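Local coordinates for phosphoglycerol transferase GacH (Streptococcus pyogenes MGAS5005, PDB 6DGM), which probably transfers glycerol phosphate onto the rhamnose polysaccharide of the streptococcal cell wall, through a metal-dependent extracellular domain related to lipoteichoic acid synthases, at residues T7-E12 / Q362-I367. Numbering follows the deposited sequence.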
loop_
_atom_site.group_PDB
_atom_site.type_symbol
_atom_site.label_atom_id
_atom_site.label_comp_id
_atom_site.label_asym_id
_atom_site.label_seq_id
_atom_site.Cartn_x
_atom_site.Cartn_y
_atom_site.Cartn_z
ATOM N N THR A 7 15.833 -23.773 1.909
ATOM C CA THR A 7 16.555 -25.023 2.082
ATOM C C THR A 7 16.135 -25.755 3.352
ATOM O O THR A 7 16.241 -26.981 3.415
ATOM C CB THR A 7 18.067 -24.787 2.062
ATOM O OG1 THR A 7 18.432 -23.864 3.090
ATOM C CG2 THR A 7 18.494 -24.234 0.715
ATOM N N ASN A 8 15.636 -25.035 4.357
ATOM C CA ASN A 8 15.211 -25.650 5.609
ATOM C C ASN A 8 13.694 -25.801 5.717
ATOM O O ASN A 8 13.184 -26.079 6.808
ATOM C CB ASN A 8 15.742 -24.847 6.800
ATOM C CG ASN A 8 15.197 -23.431 6.843
ATOM O OD1 ASN A 8 14.759 -22.879 5.825
ATOM N ND2 ASN A 8 15.221 -22.832 8.028
ATOM N N TYR A 9 12.968 -25.649 4.612
ATOM C CA TYR A 9 11.524 -25.835 4.642
ATOM C C TYR A 9 11.167 -27.273 4.982
ATOM O O TYR A 9 11.682 -28.223 4.386
ATOM C CB TYR A 9 10.927 -25.456 3.289
ATOM C CG TYR A 9 9.415 -25.592 3.231
ATOM C CD1 TYR A 9 8.594 -24.668 3.861
ATOM C CD2 TYR A 9 8.825 -26.636 2.540
ATOM C CE1 TYR A 9 7.219 -24.792 3.805
ATOM C CE2 TYR A 9 7.461 -26.767 2.466
ATOM C CZ TYR A 9 6.653 -25.843 3.101
ATOM O OH TYR A 9 5.287 -25.979 2.998
ATOM N N SER A 10 10.246 -27.422 5.934
ATOM C CA SER A 10 9.836 -28.712 6.452
ATOM C C SER A 10 8.732 -28.456 7.459
ATOM O O SER A 10 8.543 -27.325 7.931
ATOM C CB SER A 10 10.986 -29.445 7.145
ATOM O OG SER A 10 11.287 -28.831 8.382
ATOM N N GLN A 11 8.009 -29.530 7.790
ATOM C CA GLN A 11 6.987 -29.452 8.829
ATOM C C GLN A 11 7.587 -28.982 10.151
ATOM O O GLN A 11 6.989 -28.154 10.851
ATOM C CB GLN A 11 6.322 -30.827 8.976
ATOM C CG GLN A 11 4.977 -30.808 9.677
ATOM C CD GLN A 11 4.285 -32.167 9.687
ATOM O OE1 GLN A 11 4.567 -33.031 8.860
ATOM N NE2 GLN A 11 3.374 -32.356 10.631
ATOM N N GLU A 12 8.776 -29.491 10.506
ATOM C CA GLU A 12 9.390 -29.124 11.779
ATOM C C GLU A 12 9.806 -27.658 11.794
ATOM O O GLU A 12 9.645 -26.966 12.807
ATOM C CB GLU A 12 10.580 -30.047 12.073
ATOM C CG GLU A 12 10.174 -31.461 12.460
ATOM C CD GLU A 12 11.365 -32.344 12.828
ATOM O OE1 GLU A 12 12.519 -31.907 12.616
ATOM O OE2 GLU A 12 11.147 -33.474 13.334
ATOM N N GLN A 362 5.953 -17.726 3.713
ATOM C CA GLN A 362 5.525 -17.268 2.395
ATOM C C GLN A 362 5.475 -18.416 1.406
ATOM O O GLN A 362 4.537 -18.514 0.598
ATOM C CB GLN A 362 6.527 -16.204 1.951
ATOM C CG GLN A 362 6.240 -15.518 0.624
ATOM C CD GLN A 362 7.042 -14.239 0.464
ATOM O OE1 GLN A 362 7.798 -13.843 1.357
ATOM N NE2 GLN A 362 6.902 -13.597 -0.693
ATOM N N TYR A 363 6.469 -19.299 1.450
ATOM C CA TYR A 363 6.429 -20.487 0.610
ATOM C C TYR A 363 5.277 -21.390 1.023
ATOM O O TYR A 363 4.507 -21.860 0.173
ATOM C CB TYR A 363 7.772 -21.215 0.698
ATOM C CG TYR A 363 7.887 -22.393 -0.227
ATOM C CD1 TYR A 363 8.241 -22.226 -1.554
ATOM C CD2 TYR A 363 7.630 -23.683 0.225
ATOM C CE1 TYR A 363 8.343 -23.299 -2.401
ATOM C CE2 TYR A 363 7.723 -24.756 -0.617
ATOM C CZ TYR A 363 8.077 -24.568 -1.919
ATOM O OH TYR A 363 8.164 -25.660 -2.746
ATOM N N ASP A 364 5.105 -21.594 2.332
ATOM C CA ASP A 364 4.105 -22.544 2.794
ATOM C C ASP A 364 2.715 -22.183 2.292
ATOM O O ASP A 364 1.926 -23.072 1.940
ATOM C CB ASP A 364 4.088 -22.607 4.318
ATOM C CG ASP A 364 3.230 -23.736 4.824
ATOM O OD1 ASP A 364 3.653 -24.895 4.600
ATOM O OD2 ASP A 364 2.144 -23.478 5.410
ATOM N N VAL A 365 2.383 -20.886 2.282
ATOM C CA VAL A 365 1.040 -20.446 1.939
ATOM C C VAL A 365 0.845 -20.190 0.447
ATOM O O VAL A 365 -0.289 -19.918 0.027
ATOM C CB VAL A 365 0.649 -19.170 2.720
ATOM C CG1 VAL A 365 0.828 -19.367 4.225
ATOM C CG2 VAL A 365 1.437 -17.952 2.242
ATOM N N THR A 366 1.897 -20.282 -0.365
ATOM C CA THR A 366 1.738 -20.051 -1.799
ATOM C C THR A 366 1.833 -21.373 -2.546
ATOM O O THR A 366 0.809 -21.996 -2.852
ATOM C CB THR A 366 2.721 -18.996 -2.320
ATOM O OG1 THR A 366 4.060 -19.329 -1.957
ATOM C CG2 THR A 366 2.385 -17.614 -1.758
ATOM N N ILE A 367 3.044 -21.839 -2.820
ATOM C CA ILE A 367 3.210 -23.061 -3.590
ATOM C C ILE A 367 3.700 -24.229 -2.751
ATOM O O ILE A 367 3.940 -25.318 -3.303
ATOM C CB ILE A 367 4.088 -22.812 -4.833
ATOM C CG1 ILE A 367 5.490 -22.389 -4.412
ATOM C CG2 ILE A 367 3.432 -21.712 -5.706
ATOM C CD1 ILE A 367 6.495 -22.451 -5.541
#
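Y9 reaches from the loop before helix 11-29 to the last turn of helix 349-365, where its ring meets Y363 and its hydroxyl meets D364. The aromatic pair is T-shaped: the edge of Y363 points at one face of Y9, with ring centroids 4.8 Å apart and planes at 74°. CD2 of Y363 stands 3.6 Å above the Y9 plane, over the ring centre, and CE2 of Y363 comes within 3.7 Å of CE2 of Y9.

The polar contact lies at the edge of the same ring, near its plane. CG of Y9 lies anti to the backbone N (chi1 -179°), carrying the ring towards helix 349-365, and OH donates to OD1 of D364 in a short hydrogen bond of 2.5 Å. OD1 accepts through its anti lone pair, with carboxylate and ring planes 44° apart. Tyrosine suits position 9 by joining a flat face for Y363 to a hydroxyl that donates to D364 and accepts from K369 N. OD1 and OD2 of buried D364 take the backbone NH groups of Y371 and L372, so aspartate ties the tyrosine to the C-terminal tail, and these donors should favour its ionised form.

N8 adds bonds to N356 and N360, S10 N-caps helix 11-29, and I14 of that helix touches Y9 and D364. Away from the metal and substrate sites, the contact, centred about 25 Å from the chain's centre, fastens the start of helix 11-29 against the end of helix 349-365.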